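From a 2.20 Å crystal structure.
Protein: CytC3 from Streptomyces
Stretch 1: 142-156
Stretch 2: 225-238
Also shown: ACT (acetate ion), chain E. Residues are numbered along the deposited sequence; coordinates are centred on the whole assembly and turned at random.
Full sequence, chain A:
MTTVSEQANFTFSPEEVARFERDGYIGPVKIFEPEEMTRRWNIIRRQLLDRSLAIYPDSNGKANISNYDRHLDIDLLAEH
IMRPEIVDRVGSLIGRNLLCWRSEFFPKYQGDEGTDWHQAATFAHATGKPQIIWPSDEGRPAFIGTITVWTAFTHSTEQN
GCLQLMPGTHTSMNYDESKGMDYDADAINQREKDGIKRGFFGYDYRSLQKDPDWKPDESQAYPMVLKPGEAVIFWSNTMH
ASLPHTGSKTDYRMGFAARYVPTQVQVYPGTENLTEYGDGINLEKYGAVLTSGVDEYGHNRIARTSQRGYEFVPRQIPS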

# COMPACT_ATOMS: atom_id res chain seq x y z
N ALA A 142 8.49 4.26 19.32
CA ALA A 142 8.37 4.79 17.97
C ALA A 142 7.12 4.31 17.24
O ALA A 142 6.76 3.13 17.29
CB ALA A 142 9.61 4.41 17.17
N PHE A 143 6.46 5.24 16.56
CA PHE A 143 5.26 4.93 15.78
C PHE A 143 5.73 4.06 14.62
O PHE A 143 6.86 4.19 14.16
CB PHE A 143 4.65 6.23 15.26
CG PHE A 143 3.41 6.04 14.42
CD1 PHE A 143 2.30 5.39 14.94
CD2 PHE A 143 3.36 6.55 13.12
CE1 PHE A 143 1.14 5.26 14.18
CE2 PHE A 143 2.20 6.42 12.35
CZ PHE A 143 1.09 5.77 12.88
N ILE A 144 4.87 3.15 14.16
CA ILE A 144 5.26 2.25 13.07
C ILE A 144 4.21 2.10 11.98
O ILE A 144 4.24 1.12 11.22
CB ILE A 144 5.58 0.85 13.61
CG1 ILE A 144 4.33 0.26 14.27
CG2 ILE A 144 6.72 0.91 14.61
CD1 ILE A 144 4.45 -1.20 14.62
N GLY A 145 3.29 3.05 11.88
CA GLY A 145 2.25 2.97 10.88
C GLY A 145 2.68 3.43 9.49
O GLY A 145 3.71 4.10 9.33
N THR A 146 1.88 3.08 8.49
CA THR A 146 2.17 3.46 7.12
C THR A 146 0.85 3.70 6.38
O THR A 146 -0.07 2.88 6.45
CB THR A 146 2.98 2.37 6.40
OG1 THR A 146 3.28 2.77 5.06
CG2 THR A 146 2.20 1.06 6.36
N ILE A 147 0.75 4.83 5.69
CA ILE A 147 -0.45 5.14 4.94
C ILE A 147 -0.55 4.14 3.80
O ILE A 147 0.35 4.03 2.97
CB ILE A 147 -0.39 6.58 4.38
CG1 ILE A 147 -0.45 7.58 5.53
CG2 ILE A 147 -1.54 6.82 3.39
CD1 ILE A 147 -1.76 7.56 6.28
N THR A 148 -1.66 3.41 3.77
CA THR A 148 -1.91 2.39 2.76
C THR A 148 -2.97 2.87 1.79
O THR A 148 -4.03 3.34 2.20
CB THR A 148 -2.39 1.08 3.43
OG1 THR A 148 -1.43 0.66 4.41
CG2 THR A 148 -2.58 -0.03 2.40
N VAL A 149 -2.68 2.78 0.50
CA VAL A 149 -3.62 3.16 -0.54
C VAL A 149 -4.01 1.85 -1.24
O VAL A 149 -3.21 1.27 -1.98
CB VAL A 149 -2.98 4.13 -1.56
CG1 VAL A 149 -4.01 4.54 -2.62
CG2 VAL A 149 -2.46 5.36 -0.85
N TRP A 150 -5.23 1.40 -0.98
CA TRP A 150 -5.75 0.14 -1.52
C TRP A 150 -6.63 0.40 -2.75
O TRP A 150 -7.78 0.83 -2.61
CB TRP A 150 -6.59 -0.54 -0.44
CG TRP A 150 -6.75 -2.03 -0.51
CD1 TRP A 150 -6.05 -2.96 0.20
CD2 TRP A 150 -7.76 -2.75 -1.23
NE1 TRP A 150 -6.57 -4.21 -0.00
CE2 TRP A 150 -7.62 -4.12 -0.88
CE3 TRP A 150 -8.77 -2.38 -2.12
CZ2 TRP A 150 -8.46 -5.12 -1.39
CZ3 TRP A 150 -9.61 -3.38 -2.63
CH2 TRP A 150 -9.45 -4.73 -2.26
N THR A 151 -6.09 0.16 -3.94
CA THR A 151 -6.84 0.37 -5.18
C THR A 151 -7.51 -0.92 -5.63
O THR A 151 -6.88 -1.98 -5.66
CB THR A 151 -5.92 0.86 -6.33
OG1 THR A 151 -5.27 2.08 -5.95
CG2 THR A 151 -6.73 1.12 -7.60
N ALA A 152 -8.78 -0.83 -5.98
CA ALA A 152 -9.52 -1.99 -6.46
C ALA A 152 -9.25 -2.14 -7.95
O ALA A 152 -9.60 -1.27 -8.74
CB ALA A 152 -11.01 -1.80 -6.21
N PHE A 153 -8.60 -3.24 -8.34
CA PHE A 153 -8.29 -3.49 -9.75
C PHE A 153 -9.48 -4.21 -10.37
O PHE A 153 -9.70 -4.17 -11.58
CB PHE A 153 -7.03 -4.35 -9.87
CG PHE A 153 -5.74 -3.56 -9.84
CD1 PHE A 153 -5.73 -2.20 -9.51
CD2 PHE A 153 -4.53 -4.17 -10.13
CE1 PHE A 153 -4.55 -1.47 -9.48
CE2 PHE A 153 -3.33 -3.45 -10.10
CZ PHE A 153 -3.34 -2.10 -9.77
N THR A 154 -10.22 -4.88 -9.50
CA THR A 154 -11.41 -5.63 -9.84
C THR A 154 -12.45 -4.98 -8.93
O THR A 154 -12.08 -4.20 -8.05
CB THR A 154 -11.18 -7.11 -9.46
OG1 THR A 154 -11.09 -7.91 -10.64
CG2 THR A 154 -12.25 -7.61 -8.55
N HIS A 155 -13.73 -5.24 -9.12
CA HIS A 155 -14.68 -4.61 -8.21
C HIS A 155 -14.55 -5.29 -6.84
O HIS A 155 -14.26 -6.48 -6.76
CB HIS A 155 -16.13 -4.73 -8.72
CG HIS A 155 -16.64 -6.14 -8.79
ND1 HIS A 155 -17.99 -6.44 -8.72
CD2 HIS A 155 -16.00 -7.32 -8.94
CE1 HIS A 155 -18.15 -7.75 -8.83
NE2 HIS A 155 -16.96 -8.30 -8.97
N SER A 156 -14.72 -4.52 -5.77
CA SER A 156 -14.65 -5.08 -4.43
C SER A 156 -16.04 -4.89 -3.86
O SER A 156 -16.46 -3.77 -3.55
CB SER A 156 -13.63 -4.35 -3.57
OG SER A 156 -13.55 -4.95 -2.29
C ACT E . -6.65 -6.92 2.55
O ACT E . -7.37 -7.90 1.99
OXT ACT E . -6.26 -6.00 1.88
CH3 ACT E . -6.32 -6.96 4.03
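Stretch 2, residues 225-238: VLKPGEAVIFWSNT

The indole of Trp235 is held between two side chains of the first stretch, one over each face. On one side Ile147 CD1 lies 3.5 Å from the centroid of the six-membered ring of Trp235, almost on the ring normal, a CH-pi contact; on the opposite side Phe143 directs its edge at the indole, with Phe143 CE2 3.5 Å from Trp235 CZ3 and the planes at 84°. A broad flat ring suits this place because both its faces can be covered at once. Gly145 passes along the indole edge, its C atom 3.9 Å from Trp235 CZ3; a CB there would meet Phe143 CZ at about 2.5 Å, so the bare backbone leaves room for the aromatic pair.

Strand 230-235 runs toward this end, antiparallel to strand 147-152, which leaves from it, the two directions 159° apart and the axes approaching to 4.6 Å. Thr148 pairs with Phe234 through Thr148 N to Phe234 O (2.8 Å) and Phe234 N to Thr148 O (3.0 Å). Two residues on, Trp150 N donates to Val232 O (2.9 Å) and Val232 N to Trp150 O (3.0 Å). Val149 with Ile233 stands between these pairs, and Ile147 with Trp235 and Thr151 with Ala231 flank them, all without hydrogen bonds within the pair; the CA atoms of Thr151 and Ala231 come to 4.1 Å.

Side chains alternate between the two faces of the sheet. With Trp235 and Ile147 lies Ile233, whose CG2 is 3.7 Å from Ile147 CG2, branched aliphatic groups filling a buried layer. The other face carries Thr148, Trp150, Val232 and Phe234: Thr148 CB sits over the Phe234 ring, 4.0 Å from its centroid, while Trp150 CB packs 3.6 Å from Val232 CG1. The indole nitrogen remains free to bind an acetate ion, Trp150 NE1 donating to ACT OXT at 2.6 Å.

Leading into strand 230-235, Lys227 to Glu230 form a type II turn. Gly229 has a positive phi, where a CB would jam against the preceding carbonyl; its N donates to Ala152 O (2.9 Å), and Glu230 O accepts from Ala152 N (2.9 Å). The small Ala152 lets its CB approach Leu226 CB to 3.8 Å. A single further bridge follows, Ser156 N to Leu226 O and Leu226 N to Ser156 O, both 2.9 Å.

Back at the Trp235 end, Ser236 is the second residue of a type I turn from Trp235 to Thr238: its N donates to Thr146 O (2.9 Å), and its short hydroxyl lets Ser236 OG accept from Thr146 N (3.1 Å).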

# COMPACT_ATOMS: atom_id res chain seq x y z
N VAL A 225 -17.16 -0.81 -0.18
CA VAL A 225 -17.38 -1.28 -1.54
C VAL A 225 -16.64 -0.36 -2.50
O VAL A 225 -16.70 0.86 -2.37
CB VAL A 225 -18.89 -1.27 -1.87
CG1 VAL A 225 -19.11 -1.65 -3.32
CG2 VAL A 225 -19.61 -2.24 -0.96
N LEU A 226 -15.96 -0.94 -3.49
CA LEU A 226 -15.20 -0.14 -4.44
C LEU A 226 -15.39 -0.58 -5.89
O LEU A 226 -15.49 -1.76 -6.18
CB LEU A 226 -13.70 -0.23 -4.12
CG LEU A 226 -13.21 0.19 -2.73
CD1 LEU A 226 -11.76 -0.26 -2.53
CD2 LEU A 226 -13.34 1.70 -2.58
N LYS A 227 -15.44 0.38 -6.80
CA LYS A 227 -15.57 0.06 -8.20
C LYS A 227 -14.14 -0.03 -8.71
O LYS A 227 -13.21 0.43 -8.05
CB LYS A 227 -16.30 1.17 -8.94
CG LYS A 227 -17.71 1.39 -8.44
CD LYS A 227 -18.42 2.45 -9.25
CE LYS A 227 -19.83 2.67 -8.74
NZ LYS A 227 -20.53 3.73 -9.52
N PRO A 228 -13.94 -0.64 -9.88
CA PRO A 228 -12.56 -0.72 -10.38
C PRO A 228 -12.05 0.71 -10.52
O PRO A 228 -12.76 1.58 -11.03
CB PRO A 228 -12.72 -1.41 -11.73
CG PRO A 228 -13.92 -2.28 -11.53
CD PRO A 228 -14.86 -1.37 -10.77
N GLY A 229 -10.84 0.97 -10.06
CA GLY A 229 -10.30 2.32 -10.18
C GLY A 229 -10.46 3.16 -8.93
O GLY A 229 -9.84 4.22 -8.81
N GLU A 230 -11.29 2.70 -8.01
CA GLU A 230 -11.46 3.44 -6.77
C GLU A 230 -10.53 2.87 -5.72
O GLU A 230 -10.09 1.73 -5.82
CB GLU A 230 -12.90 3.34 -6.26
CG GLU A 230 -13.92 3.94 -7.19
CD GLU A 230 -15.30 3.97 -6.57
OE1 GLU A 230 -15.74 2.93 -6.03
OE2 GLU A 230 -15.95 5.03 -6.64
N ALA A 231 -10.23 3.67 -4.71
CA ALA A 231 -9.35 3.23 -3.65
C ALA A 231 -9.82 3.71 -2.30
O ALA A 231 -10.64 4.64 -2.18
CB ALA A 231 -7.93 3.75 -3.90
N VAL A 232 -9.32 3.05 -1.26
CA VAL A 232 -9.61 3.44 0.09
C VAL A 232 -8.23 3.71 0.67
O VAL A 232 -7.28 2.97 0.41
CB VAL A 232 -10.34 2.32 0.89
CG1 VAL A 232 -9.51 1.05 0.92
CG2 VAL A 232 -10.62 2.81 2.30
N ILE A 233 -8.10 4.79 1.42
CA ILE A 233 -6.83 5.13 2.02
C ILE A 233 -6.99 4.98 3.53
O ILE A 233 -7.96 5.46 4.11
CB ILE A 233 -6.43 6.58 1.67
CG1 ILE A 233 -6.39 6.75 0.15
CG2 ILE A 233 -5.06 6.91 2.29
CD1 ILE A 233 -5.98 8.14 -0.32
N PHE A 234 -6.02 4.32 4.15
CA PHE A 234 -6.08 4.10 5.59
C PHE A 234 -4.72 3.82 6.21
O PHE A 234 -3.80 3.37 5.53
CB PHE A 234 -6.99 2.91 5.90
CG PHE A 234 -6.57 1.62 5.22
CD1 PHE A 234 -7.02 1.31 3.94
CD2 PHE A 234 -5.74 0.71 5.87
CE1 PHE A 234 -6.65 0.11 3.31
CE2 PHE A 234 -5.36 -0.49 5.26
CZ PHE A 234 -5.82 -0.79 3.97
N TRP A 235 -4.61 4.09 7.50
CA TRP A 235 -3.39 3.79 8.22
C TRP A 235 -3.36 2.27 8.25
O TRP A 235 -4.39 1.63 8.49
CB TRP A 235 -3.46 4.31 9.66
CG TRP A 235 -3.09 5.75 9.81
CD1 TRP A 235 -3.92 6.77 10.19
CD2 TRP A 235 -1.79 6.32 9.65
NE1 TRP A 235 -3.21 7.94 10.28
CE2 TRP A 235 -1.89 7.69 9.96
CE3 TRP A 235 -0.54 5.80 9.28
CZ2 TRP A 235 -0.80 8.56 9.91
CZ3 TRP A 235 0.56 6.67 9.23
CH2 TRP A 235 0.42 8.03 9.54
N SER A 236 -2.20 1.68 8.00
CA SER A 236 -2.06 0.23 7.99
C SER A 236 -2.59 -0.44 9.26
O SER A 236 -3.03 -1.59 9.23
CB SER A 236 -0.59 -0.13 7.82
OG SER A 236 0.21 0.53 8.79
N ASN A 237 -2.57 0.28 10.38
CA ASN A 237 -3.02 -0.26 11.66
C ASN A 237 -4.45 0.11 12.06
O ASN A 237 -4.85 -0.09 13.20
CB ASN A 237 -2.06 0.16 12.77
CG ASN A 237 -2.02 1.66 12.97
OD1 ASN A 237 -1.99 2.43 12.01
ND2 ASN A 237 -2.01 2.09 14.23
N THR A 238 -5.22 0.66 11.12
CA THR A 238 -6.59 1.04 11.43
C THR A 238 -7.46 -0.18 11.68
O THR A 238 -7.33 -1.20 10.99
CB THR A 238 -7.21 1.87 10.29
OG1 THR A 238 -6.47 3.09 10.15
CG2 THR A 238 -8.67 2.20 10.58